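PDB 5F1S: polymeric Immunoglobulin Receptor from Oncorhynchus mykiss, which probably binds polymeric immunoglobulins through its immunoglobulin-like ectodomain and serves their transport in mucosal immunity. Local coordinates for residues Y22-W33 and M64-V75. Numbering follows the deposited sequence.
Sequences YGPQYASYVKYW and MFDDPVQQVFTV
At one end of a V-set immunoglobulin sandwich, the CDR1-like loop between strands 16-22 and 31-35 is tied to the hairpin of strands 62-67 and 72-77 through Lys31 and Asp66. The lysine chain, long enough to cross between the sheets, bends at chi2 (-53°) and chi4 (-61°), which brings NZ 2.8 Å from Asp66 OD2 in a salt bridge. The same ammonium donates to the loop carbonyls Tyr26 O (2.9 Å) and Tyr29 O (2.8 Å), gathering the turn around one charge. Asp66 is short and two-pronged: its OD1 accepts from Tyr22 OH at 2.7 Å on the syn side, so both oxygens are engaged. With an alanine at Lys31, the Asp66 carboxylate would probably lose its countercharge and the turn carbonyls their common donor. Flat Phe73 suits the aliphatic part of the lysine, whose CB sits 3.5 Å from the ring centroid, over one face, while Tyr22 CD2 meets the ring at its edge. Deeper in, Val75 CG1 lies squarely over the five-membered ring of Trp33, 3.5 Å from its centroid, a CH-pi contact in which a compact branched side chain suits the broad indole face. Trp33 also packs on Cys90, which is disulfide-bonded to Cys20: the tryptophan and intersheet disulfide core typical of the immunoglobulin fold.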
loop_
_atom_site.group_PDB
_atom_site.type_symbol
_atom_site.label_atom_id
_atom_site.label_comp_id
_atom_site.label_asym_id
_atom_site.label_seq_id
_atom_site.Cartn_x
_atom_site.Cartn_y
_atom_site.Cartn_z
ATOM N N TYR A 22 -23.706 0.183 -2.172
ATOM C CA TYR A 22 -24.966 -0.105 -1.505
ATOM C C TYR A 22 -26.093 -0.225 -2.515
ATOM O O TYR A 22 -26.019 0.267 -3.640
ATOM C CB TYR A 22 -25.322 0.953 -0.483
ATOM C CG TYR A 22 -25.303 2.360 -0.984
ATOM C CD1 TYR A 22 -26.435 2.931 -1.547
ATOM C CD2 TYR A 22 -24.159 3.144 -0.890
ATOM C CE1 TYR A 22 -26.439 4.270 -1.971
ATOM C CE2 TYR A 22 -24.144 4.494 -1.348
ATOM C CZ TYR A 22 -25.316 5.033 -1.869
ATOM O OH TYR A 22 -25.370 6.357 -2.253
ATOM N N GLY A 23 -27.147 -0.893 -2.084
ATOM C CA GLY A 23 -28.265 -1.135 -2.956
ATOM C C GLY A 23 -29.040 0.144 -3.210
ATOM O O GLY A 23 -28.993 1.095 -2.422
ATOM N N PRO A 24 -29.786 0.185 -4.312
ATOM C CA PRO A 24 -30.434 1.439 -4.713
ATOM C C PRO A 24 -31.452 1.957 -3.708
ATOM O O PRO A 24 -31.797 3.140 -3.772
ATOM C CB PRO A 24 -31.100 1.075 -6.058
ATOM C CG PRO A 24 -31.303 -0.324 -5.983
ATOM C CD PRO A 24 -30.130 -0.902 -5.232
ATOM N N GLN A 25 -31.896 1.146 -2.752
ATOM C CA GLN A 25 -32.802 1.633 -1.716
ATOM C C GLN A 25 -32.170 2.682 -0.822
ATOM O O GLN A 25 -32.880 3.440 -0.157
ATOM C CB GLN A 25 -33.239 0.486 -0.831
ATOM C CG GLN A 25 -33.952 -0.587 -1.571
ATOM C CD GLN A 25 -33.050 -1.774 -1.916
ATOM O OE1 GLN A 25 -31.812 -1.657 -2.028
ATOM N NE2 GLN A 25 -33.678 -2.938 -2.068
ATOM N N TYR A 26 -30.847 2.709 -0.727
ATOM C CA TYR A 26 -30.231 3.462 0.344
ATOM C C TYR A 26 -29.647 4.788 -0.108
ATOM O O TYR A 26 -28.968 5.444 0.689
ATOM C CB TYR A 26 -29.190 2.579 1.033
ATOM C CG TYR A 26 -29.881 1.326 1.595
ATOM C CD1 TYR A 26 -30.858 1.446 2.563
ATOM C CD2 TYR A 26 -29.588 0.061 1.123
ATOM C CE1 TYR A 26 -31.507 0.338 3.062
ATOM C CE2 TYR A 26 -30.250 -1.071 1.617
ATOM C CZ TYR A 26 -31.217 -0.905 2.596
ATOM O OH TYR A 26 -31.911 -1.968 3.135
ATOM N N ALA A 27 -29.991 5.249 -1.312
ATOM C CA ALA A 27 -29.441 6.496 -1.833
ATOM C C ALA A 27 -29.687 7.672 -0.905
ATOM O O ALA A 27 -28.804 8.506 -0.711
ATOM C CB ALA A 27 -30.039 6.786 -3.200
ATOM N N SER A 28 -30.883 7.777 -0.323
ATOM C CA SER A 28 -31.243 8.999 0.397
ATOM C C SER A 28 -30.820 9.021 1.869
ATOM O O SER A 28 -31.054 10.036 2.551
ATOM C CB SER A 28 -32.765 9.212 0.303
ATOM O OG SER A 28 -33.396 8.252 1.144
ATOM N N TYR A 29 -30.194 7.964 2.401
ATOM C CA TYR A 29 -29.945 7.881 3.821
ATOM C C TYR A 29 -28.534 8.352 4.155
ATOM O O TYR A 29 -27.643 8.304 3.314
ATOM C CB TYR A 29 -30.111 6.440 4.319
ATOM C CG TYR A 29 -31.547 5.966 4.239
ATOM C CD1 TYR A 29 -32.061 5.399 3.069
ATOM C CD2 TYR A 29 -32.366 6.131 5.297
ATOM C CE1 TYR A 29 -33.402 4.969 2.996
ATOM C CE2 TYR A 29 -33.716 5.706 5.238
ATOM C CZ TYR A 29 -34.192 5.115 4.092
ATOM O OH TYR A 29 -35.497 4.705 3.994
ATOM N N VAL A 30 -28.329 8.726 5.411
ATOM C CA VAL A 30 -27.003 9.134 5.859
ATOM C C VAL A 30 -26.081 7.913 5.849
ATOM O O VAL A 30 -26.483 6.804 6.242
ATOM C CB VAL A 30 -27.077 9.767 7.245
ATOM C CG1 VAL A 30 -25.692 10.096 7.791
ATOM C CG2 VAL A 30 -28.004 11.008 7.188
ATOM N N LYS A 31 -24.862 8.112 5.372
ATOM C CA LYS A 31 -23.845 7.060 5.353
ATOM C C LYS A 31 -22.829 7.338 6.447
ATOM O O LYS A 31 -22.564 8.498 6.801
ATOM C CB LYS A 31 -23.139 6.997 3.988
ATOM C CG LYS A 31 -24.075 7.025 2.766
ATOM C CD LYS A 31 -25.165 5.931 2.876
ATOM C CE LYS A 31 -25.913 5.765 1.519
ATOM N NZ LYS A 31 -26.609 7.029 1.085
ATOM N N TYR A 32 -22.236 6.278 6.979
ATOM C CA TYR A 32 -21.257 6.466 8.033
ATOM C C TYR A 32 -20.164 5.406 7.945
ATOM O O TYR A 32 -20.285 4.403 7.241
ATOM C CB TYR A 32 -21.917 6.499 9.429
ATOM C CG TYR A 32 -22.549 5.220 9.896
ATOM C CD1 TYR A 32 -21.860 4.356 10.720
ATOM C CD2 TYR A 32 -23.855 4.890 9.541
ATOM C CE1 TYR A 32 -22.474 3.160 11.177
ATOM C CE2 TYR A 32 -24.456 3.705 9.976
ATOM C CZ TYR A 32 -23.753 2.865 10.805
ATOM O OH TYR A 32 -24.322 1.702 11.247
ATOM N N TRP A 33 -19.064 5.703 8.628
ATOM C CA TRP A 33 -17.870 4.862 8.692
ATOM C C TRP A 33 -17.532 4.680 10.161
ATOM O O TRP A 33 -17.365 5.669 10.881
ATOM C CB TRP A 33 -16.722 5.525 7.943
ATOM C CG TRP A 33 -15.430 4.838 7.914
ATOM C CD1 TRP A 33 -14.258 5.241 8.509
ATOM C CD2 TRP A 33 -15.129 3.641 7.206
ATOM N NE1 TRP A 33 -13.263 4.358 8.222
ATOM C CE2 TRP A 33 -13.753 3.396 7.370
ATOM C CE3 TRP A 33 -15.883 2.780 6.408
ATOM C CZ2 TRP A 33 -13.125 2.286 6.820
ATOM C CZ3 TRP A 33 -15.256 1.697 5.829
ATOM C CH2 TRP A 33 -13.888 1.452 6.046
ATOM N N MET A 64 -15.371 11.508 3.757
ATOM C CA MET A 64 -16.499 10.741 3.232
ATOM C C MET A 64 -17.073 11.459 2.025
ATOM O O MET A 64 -17.210 12.680 2.041
ATOM C CB MET A 64 -17.587 10.621 4.352
ATOM C CG MET A 64 -19.008 10.426 3.920
ATOM S SD MET A 64 -19.275 8.704 3.636
ATOM C CE MET A 64 -19.245 7.939 5.298
ATOM N N PHE A 65 -17.395 10.714 0.977
ATOM C CA PHE A 65 -18.081 11.262 -0.182
ATOM C C PHE A 65 -19.149 10.269 -0.614
ATOM O O PHE A 65 -18.826 9.225 -1.198
ATOM C CB PHE A 65 -17.128 11.516 -1.342
ATOM C CG PHE A 65 -17.814 11.887 -2.636
ATOM C CD1 PHE A 65 -18.779 12.879 -2.641
ATOM C CD2 PHE A 65 -17.482 11.292 -3.826
ATOM C CE1 PHE A 65 -19.400 13.265 -3.824
ATOM C CE2 PHE A 65 -18.108 11.687 -5.042
ATOM C CZ PHE A 65 -19.093 12.649 -5.009
ATOM N N ASP A 66 -20.406 10.592 -0.363
ATOM C CA ASP A 66 -21.514 9.760 -0.844
ATOM C C ASP A 66 -21.947 10.221 -2.216
ATOM O O ASP A 66 -22.212 11.428 -2.431
ATOM C CB ASP A 66 -22.691 9.809 0.143
ATOM C CG ASP A 66 -23.819 8.846 -0.227
ATOM O OD1 ASP A 66 -23.563 7.815 -0.893
ATOM O OD2 ASP A 66 -24.967 9.128 0.191
ATOM N N ASP A 67 -22.042 9.261 -3.149
ATOM C CA ASP A 67 -22.417 9.516 -4.535
ATOM C C ASP A 67 -23.633 8.652 -4.869
ATOM O O ASP A 67 -23.515 7.545 -5.416
ATOM C CB ASP A 67 -21.255 9.275 -5.496
ATOM C CG ASP A 67 -21.594 9.645 -6.927
ATOM O OD1 ASP A 67 -22.801 9.777 -7.239
ATOM O OD2 ASP A 67 -20.664 9.757 -7.740
ATOM N N PRO A 68 -24.827 9.124 -4.543
ATOM C CA PRO A 68 -26.018 8.269 -4.743
ATOM C C PRO A 68 -26.207 7.807 -6.161
ATOM O O PRO A 68 -26.788 6.730 -6.373
ATOM C CB PRO A 68 -27.174 9.166 -4.294
ATOM C CG PRO A 68 -26.572 10.150 -3.362
ATOM C CD PRO A 68 -25.158 10.393 -3.894
ATOM N N VAL A 69 -25.788 8.590 -7.148
ATOM C CA VAL A 69 -25.946 8.183 -8.547
ATOM C C VAL A 69 -25.112 6.955 -8.861
ATOM O O VAL A 69 -25.535 6.071 -9.615
ATOM C CB VAL A 69 -25.575 9.345 -9.455
ATOM C CG1 VAL A 69 -25.602 8.904 -10.913
ATOM C CG2 VAL A 69 -26.546 10.538 -9.148
ATOM N N GLN A 70 -23.900 6.885 -8.311
ATOM C CA GLN A 70 -23.075 5.684 -8.467
ATOM C C GLN A 70 -23.345 4.622 -7.412
ATOM O O GLN A 70 -22.781 3.517 -7.521
ATOM C CB GLN A 70 -21.582 6.080 -8.440
ATOM C CG GLN A 70 -21.214 6.851 -9.676
ATOM C CD GLN A 70 -19.852 6.451 -10.137
ATOM O OE1 GLN A 70 -18.846 6.830 -9.536
ATOM N NE2 GLN A 70 -19.823 5.570 -11.110
ATOM N N GLN A 71 -24.191 4.919 -6.413
ATOM C CA GLN A 71 -24.593 3.935 -5.409
ATOM C C GLN A 71 -23.382 3.449 -4.620
ATOM O O GLN A 71 -23.223 2.265 -4.316
ATOM C CB GLN A 71 -25.355 2.762 -6.056
ATOM C CG GLN A 71 -26.717 3.273 -6.630
ATOM C CD GLN A 71 -27.426 2.271 -7.496
ATOM O OE1 GLN A 71 -27.124 1.094 -7.485
ATOM N NE2 GLN A 71 -28.376 2.753 -8.277
ATOM N N VAL A 72 -22.524 4.386 -4.292
ATOM C CA VAL A 72 -21.328 4.093 -3.517
ATOM C C VAL A 72 -21.005 5.327 -2.694
ATOM O O VAL A 72 -21.152 6.458 -3.169
ATOM C CB VAL A 72 -20.161 3.685 -4.431
ATOM C CG1 VAL A 72 -19.847 4.771 -5.483
ATOM C CG2 VAL A 72 -18.883 3.317 -3.620
ATOM N N PHE A 73 -20.562 5.113 -1.474
ATOM C CA PHE A 73 -19.870 6.167 -0.745
ATOM C C PHE A 73 -18.433 5.736 -0.521
ATOM O O PHE A 73 -18.161 4.569 -0.266
ATOM C CB PHE A 73 -20.594 6.553 0.562
ATOM C CG PHE A 73 -20.739 5.468 1.638
ATOM C CD1 PHE A 73 -21.838 4.604 1.631
ATOM C CD2 PHE A 73 -19.847 5.392 2.704
ATOM C CE1 PHE A 73 -22.035 3.670 2.669
ATOM C CE2 PHE A 73 -20.033 4.457 3.749
ATOM C CZ PHE A 73 -21.130 3.604 3.729
ATOM N N THR A 74 -17.519 6.688 -0.669
ATOM C CA THR A 74 -16.095 6.428 -0.631
ATOM C C THR A 74 -15.541 7.056 0.636
ATOM O O THR A 74 -15.804 8.238 0.925
ATOM C CB THR A 74 -15.433 7.031 -1.871
ATOM O OG1 THR A 74 -16.050 6.506 -3.048
ATOM C CG2 THR A 74 -13.937 6.680 -1.951
ATOM N N VAL A 75 -14.790 6.260 1.404
ATOM C CA VAL A 75 -14.170 6.719 2.625
ATOM C C VAL A 75 -12.664 6.768 2.398
ATOM O O VAL A 75 -12.076 5.797 1.942
ATOM C CB VAL A 75 -14.533 5.813 3.811
ATOM C CG1 VAL A 75 -13.827 6.308 5.058
ATOM C CG2 VAL A 75 -16.048 5.777 4.043
#